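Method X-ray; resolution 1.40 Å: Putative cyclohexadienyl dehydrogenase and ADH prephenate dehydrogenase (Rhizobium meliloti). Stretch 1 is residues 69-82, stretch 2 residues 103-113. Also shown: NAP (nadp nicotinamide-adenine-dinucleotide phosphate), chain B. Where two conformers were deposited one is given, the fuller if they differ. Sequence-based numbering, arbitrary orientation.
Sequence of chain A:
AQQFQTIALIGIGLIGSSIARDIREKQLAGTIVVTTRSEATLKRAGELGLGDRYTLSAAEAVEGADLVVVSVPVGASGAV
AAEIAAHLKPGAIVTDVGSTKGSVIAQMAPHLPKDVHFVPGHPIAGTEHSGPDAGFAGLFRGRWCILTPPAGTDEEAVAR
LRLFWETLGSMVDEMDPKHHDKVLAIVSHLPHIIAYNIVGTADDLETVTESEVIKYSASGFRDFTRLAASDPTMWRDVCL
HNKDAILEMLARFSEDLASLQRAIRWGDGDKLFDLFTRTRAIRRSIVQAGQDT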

# COMPACT_ATOMS: atom_id res chain seq x y z
N VAL A 69 -19.06 -22.27 -10.84
CA VAL A 69 -18.16 -21.12 -10.64
C VAL A 69 -16.74 -21.66 -10.63
O VAL A 69 -16.37 -22.46 -9.75
CB VAL A 69 -18.44 -20.44 -9.28
CG1 VAL A 69 -17.56 -19.20 -9.10
CG2 VAL A 69 -19.89 -20.07 -9.13
N VAL A 70 -15.94 -21.18 -11.58
CA VAL A 70 -14.55 -21.60 -11.72
C VAL A 70 -13.64 -20.53 -11.07
O VAL A 70 -13.65 -19.39 -11.51
CB VAL A 70 -14.19 -21.81 -13.20
CG1 VAL A 70 -12.73 -22.23 -13.33
CG2 VAL A 70 -15.12 -22.84 -13.84
N SER A 71 -12.91 -20.92 -10.03
CA SER A 71 -12.05 -20.03 -9.21
C SER A 71 -10.65 -20.63 -9.07
O SER A 71 -10.24 -21.03 -8.01
CB SER A 71 -12.66 -19.75 -7.80
OG SER A 71 -14.03 -19.31 -7.90
N VAL A 72 -9.94 -20.67 -10.19
CA VAL A 72 -8.60 -21.26 -10.32
C VAL A 72 -7.66 -20.23 -10.98
O VAL A 72 -8.13 -19.28 -11.60
CB VAL A 72 -8.60 -22.57 -11.16
CG1 VAL A 72 -9.52 -23.62 -10.53
CG2 VAL A 72 -8.94 -22.33 -12.62
N PRO A 73 -6.34 -20.39 -10.86
CA PRO A 73 -5.45 -19.47 -11.57
C PRO A 73 -5.77 -19.44 -13.07
O PRO A 73 -6.17 -20.47 -13.64
CB PRO A 73 -4.06 -20.01 -11.30
CG PRO A 73 -4.18 -21.15 -10.43
CD PRO A 73 -5.61 -21.45 -10.13
N VAL A 74 -5.66 -18.25 -13.67
CA VAL A 74 -6.25 -18.11 -15.00
C VAL A 74 -5.65 -19.02 -16.06
O VAL A 74 -6.32 -19.37 -17.05
CB VAL A 74 -6.32 -16.67 -15.53
CG1 VAL A 74 -7.28 -15.82 -14.70
CG2 VAL A 74 -4.95 -16.03 -15.61
N GLY A 75 -4.41 -19.43 -15.88
CA GLY A 75 -3.81 -20.34 -16.85
C GLY A 75 -4.38 -21.74 -16.85
O GLY A 75 -4.11 -22.52 -17.77
N ALA A 76 -5.19 -22.06 -15.84
CA ALA A 76 -5.87 -23.37 -15.72
C ALA A 76 -7.28 -23.40 -16.30
O ALA A 76 -7.95 -24.44 -16.31
CB ALA A 76 -5.87 -23.81 -14.27
N SER A 77 -7.74 -22.25 -16.77
CA SER A 77 -9.13 -22.12 -17.18
C SER A 77 -9.51 -23.08 -18.30
O SER A 77 -10.61 -23.71 -18.27
CB SER A 77 -9.42 -20.69 -17.65
OG SER A 77 -9.18 -19.73 -16.64
N GLY A 78 -8.67 -23.15 -19.31
CA GLY A 78 -8.95 -24.04 -20.44
C GLY A 78 -9.03 -25.48 -20.05
O GLY A 78 -9.90 -26.21 -20.56
N ALA A 79 -8.11 -25.92 -19.20
CA ALA A 79 -8.11 -27.32 -18.79
C ALA A 79 -9.40 -27.65 -18.03
O ALA A 79 -9.96 -28.73 -18.18
CB ALA A 79 -6.91 -27.60 -17.95
N VAL A 80 -9.86 -26.73 -17.18
CA VAL A 80 -11.14 -26.95 -16.51
C VAL A 80 -12.30 -27.05 -17.49
O VAL A 80 -13.13 -27.95 -17.38
CB VAL A 80 -11.44 -25.84 -15.46
CG1 VAL A 80 -12.84 -25.98 -14.93
CG2 VAL A 80 -10.45 -25.89 -14.31
N ALA A 81 -12.37 -26.13 -18.44
CA ALA A 81 -13.46 -26.12 -19.42
C ALA A 81 -13.43 -27.46 -20.21
O ALA A 81 -14.48 -28.04 -20.44
CB ALA A 81 -13.29 -24.93 -20.37
N ALA A 82 -12.26 -27.92 -20.60
CA ALA A 82 -12.17 -29.15 -21.36
C ALA A 82 -12.68 -30.33 -20.53
O ALA A 82 -13.34 -31.23 -21.07
CB ALA A 82 -10.75 -29.37 -21.80
N SER A 103 -8.28 -13.67 -22.10
CA SER A 103 -7.64 -14.97 -22.14
C SER A 103 -8.56 -16.09 -21.70
O SER A 103 -8.59 -17.17 -22.31
CB SER A 103 -6.35 -15.04 -21.31
OG SER A 103 -6.62 -14.96 -19.90
N VAL A 104 -9.30 -15.84 -20.63
CA VAL A 104 -10.18 -16.84 -20.09
C VAL A 104 -11.26 -17.19 -21.10
O VAL A 104 -11.57 -18.38 -21.33
CB VAL A 104 -10.78 -16.36 -18.75
CG1 VAL A 104 -11.81 -17.35 -18.26
CG2 VAL A 104 -9.67 -16.19 -17.70
N ILE A 105 -11.86 -16.17 -21.72
CA ILE A 105 -12.86 -16.43 -22.74
C ILE A 105 -12.27 -17.26 -23.91
O ILE A 105 -12.88 -18.24 -24.34
CB ILE A 105 -13.52 -15.13 -23.21
CG1 ILE A 105 -14.31 -14.50 -22.07
CG2 ILE A 105 -14.41 -15.35 -24.40
CD1 ILE A 105 -14.67 -13.06 -22.30
N ALA A 106 -11.12 -16.86 -24.39
CA ALA A 106 -10.50 -17.58 -25.50
C ALA A 106 -10.16 -19.02 -25.19
O ALA A 106 -10.22 -19.88 -26.08
CB ALA A 106 -9.25 -16.86 -25.95
N GLN A 107 -9.76 -19.28 -23.95
CA GLN A 107 -9.35 -20.62 -23.51
C GLN A 107 -10.54 -21.52 -23.23
O GLN A 107 -10.46 -22.73 -23.43
CB GLN A 107 -8.54 -20.56 -22.21
CG GLN A 107 -7.09 -20.10 -22.33
CD GLN A 107 -6.16 -20.74 -21.28
OE1 GLN A 107 -6.60 -21.34 -20.29
NE2 GLN A 107 -4.88 -20.59 -21.51
N MSE A 108 -11.63 -20.93 -22.72
CA MSE A 108 -12.77 -21.73 -22.29
C MSE A 108 -13.84 -21.92 -23.34
O MSE A 108 -14.40 -23.01 -23.47
CB MSE A 108 -13.44 -21.15 -21.04
CG MSE A 108 -12.52 -21.14 -19.81
SE MSE A 108 -13.45 -20.60 -18.14
CE MSE A 108 -14.39 -22.27 -17.76
N ALA A 109 -14.18 -20.86 -24.07
CA ALA A 109 -15.31 -20.92 -24.97
C ALA A 109 -15.22 -22.02 -26.05
O ALA A 109 -16.25 -22.66 -26.34
CB ALA A 109 -15.57 -19.55 -25.61
N PRO A 110 -14.02 -22.31 -26.59
CA PRO A 110 -14.00 -23.36 -27.61
C PRO A 110 -14.40 -24.75 -27.12
O PRO A 110 -14.76 -25.61 -27.92
CB PRO A 110 -12.52 -23.38 -28.05
CG PRO A 110 -12.04 -22.02 -27.75
CD PRO A 110 -12.72 -21.63 -26.49
N HIS A 111 -14.35 -24.97 -25.81
CA HIS A 111 -14.70 -26.26 -25.23
C HIS A 111 -16.15 -26.35 -24.83
O HIS A 111 -16.70 -27.44 -24.76
CB HIS A 111 -13.87 -26.54 -24.00
CG HIS A 111 -12.42 -26.66 -24.26
ND1 HIS A 111 -11.88 -27.71 -24.95
CD2 HIS A 111 -11.40 -25.83 -23.95
CE1 HIS A 111 -10.57 -27.54 -25.03
NE2 HIS A 111 -10.26 -26.40 -24.43
N LEU A 112 -16.77 -25.21 -24.52
CA LEU A 112 -18.07 -25.25 -23.91
C LEU A 112 -19.16 -25.46 -24.98
O LEU A 112 -19.12 -24.86 -26.08
CB LEU A 112 -18.34 -23.96 -23.13
CG LEU A 112 -17.46 -23.70 -21.90
CD1 LEU A 112 -17.78 -22.33 -21.33
CD2 LEU A 112 -17.55 -24.78 -20.81
N PRO A 113 -20.14 -26.32 -24.69
CA PRO A 113 -21.20 -26.57 -25.69
C PRO A 113 -22.17 -25.38 -25.93
O PRO A 113 -22.29 -24.51 -25.07
CB PRO A 113 -21.96 -27.76 -25.12
CG PRO A 113 -21.62 -27.82 -23.67
CD PRO A 113 -20.32 -27.08 -23.44
PA NAP B . -6.08 -19.64 -4.32
O1A NAP B . -6.54 -19.23 -2.98
O2A NAP B . -4.65 -19.96 -4.59
O5B NAP B . -6.93 -20.93 -4.75
C5B NAP B . -6.57 -21.67 -5.91
C4B NAP B . -7.58 -22.78 -6.23
O4B NAP B . -7.31 -23.25 -7.54
C3B NAP B . -7.42 -23.99 -5.33
O3B NAP B . -8.64 -24.71 -5.25
C2B NAP B . -6.45 -24.85 -6.09
O2B NAP B . -6.62 -26.21 -5.81
C1B NAP B . -6.87 -24.60 -7.51
N9A NAP B . -5.85 -24.83 -8.57
C8A NAP B . -4.62 -24.34 -8.64
N7A NAP B . -3.98 -24.66 -9.74
C5A NAP B . -4.87 -25.43 -10.43
C6A NAP B . -4.79 -26.10 -11.67
N6A NAP B . -3.67 -26.04 -12.43
N1A NAP B . -5.85 -26.75 -12.08
C2A NAP B . -6.94 -26.78 -11.32
N3A NAP B . -7.11 -26.20 -10.15
C4A NAP B . -6.04 -25.54 -9.72
O3 NAP B . -6.57 -18.59 -5.43
PN NAP B . -7.68 -17.45 -5.45
O1N NAP B . -7.07 -16.30 -4.84
O2N NAP B . -8.96 -17.95 -4.95
O5D NAP B . -7.77 -17.12 -7.03
C5D NAP B . -8.60 -17.84 -7.91
C4D NAP B . -8.94 -16.95 -9.10
O4D NAP B . -9.51 -15.75 -8.61
C3D NAP B . -7.75 -16.53 -9.90
O3D NAP B . -8.07 -16.57 -11.29
C2D NAP B . -7.46 -15.12 -9.46
O2D NAP B . -6.85 -14.40 -10.50
C1D NAP B . -8.88 -14.64 -9.20
N1N NAP B . -9.02 -13.57 -8.20
C2N NAP B . -8.21 -13.52 -7.14
C3N NAP B . -8.34 -12.53 -6.20
C7N NAP B . -7.44 -12.39 -4.99
O7N NAP B . -7.39 -11.34 -4.42
N7N NAP B . -6.75 -13.45 -4.62
C4N NAP B . -9.33 -11.60 -6.37
C5N NAP B . -10.16 -11.70 -7.46
C6N NAP B . -9.98 -12.68 -8.39
P2B NAP B . -5.58 -27.03 -4.89
O1X NAP B . -5.32 -26.18 -3.69
O2X NAP B . -6.32 -28.30 -4.58
O3X NAP B . -4.30 -27.26 -5.67
O HOH W 1 -6.75 -17.69 -19.31
O HOH W 2 -2.61 -21.73 -20.01

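The contact is built around two helices, 77-82 and 103-108, whose axes cross at -35° and approach to 8.3 Å. Small residues on the first helix make this closeness possible. At Gly78 the CA lies 4.6 Å from the CA of Gln107, and a CB there would stand only 3.1 Å from Gln107 OE1; glycine leaves that space to the amide.

One direct hydrogen bond joins the stretches, from Gly78 N to Gln107 OE1 at 2.9 Å with an angle of 148° at the hydrogen. In the first turn of a helix the backbone NH groups lack partners from a preceding turn, and here a side-chain carbonyl from the neighbouring helix satisfies one of them. Gln107, with chi1 in m, points its CB toward the first stretch and has the length to reach the glycine. The other end of its amide is used as well: water 2 donates to Gly75 O and accepts from Gln107 NE2, 2.8 and 3.0 Å away, so the amide engages both the helix start and the turn before it. A weaker polar approach, Gly78 CA to Gln107 O at 3.6 Å, fits the close backbone spacing.

A second water links the same turn to the start of stretch 2, donating to Val74 O and hydrogen-bonding Ser103 OG, each at 2.8 Å. Val74 O also accepts from Ser77 OG at 2.9 Å. That internal bond ties down the hydroxyl of a buried serine, which can then pack against an apolar neighbour, with Ser77 OG 3.7 Å from Val104 CG2.

The apolar packing centres on Met108, a selenomethionine in this crystal. Its CB points sideways, but the long, flexible chain brings its end nearer, and Met108 CE reaches Val70 CG2 at 4.0 Å, linking the helix to the buried strand. Closer to its backbone, Met108 CB meets Ala81 CB at 3.8 Å; the short methyl fills the gap while keeping the helices near. Ala81 CB also touches Leu112 CD2 at 4.3 Å. Towards the other end, Val74 CG1 packs on Val104 CG2 at 3.9 Å, a pairing of compact branched side chains, both buried.

At the far end of the contact, His111 turns its CB toward helix 77-82 and offers a ring face to the exposed Ala82. Ala82 CB sits 3.8 Å from the centroid of the His111 ring, 13° off the normal, a CH-pi contact in which a flat ring covers a small methyl.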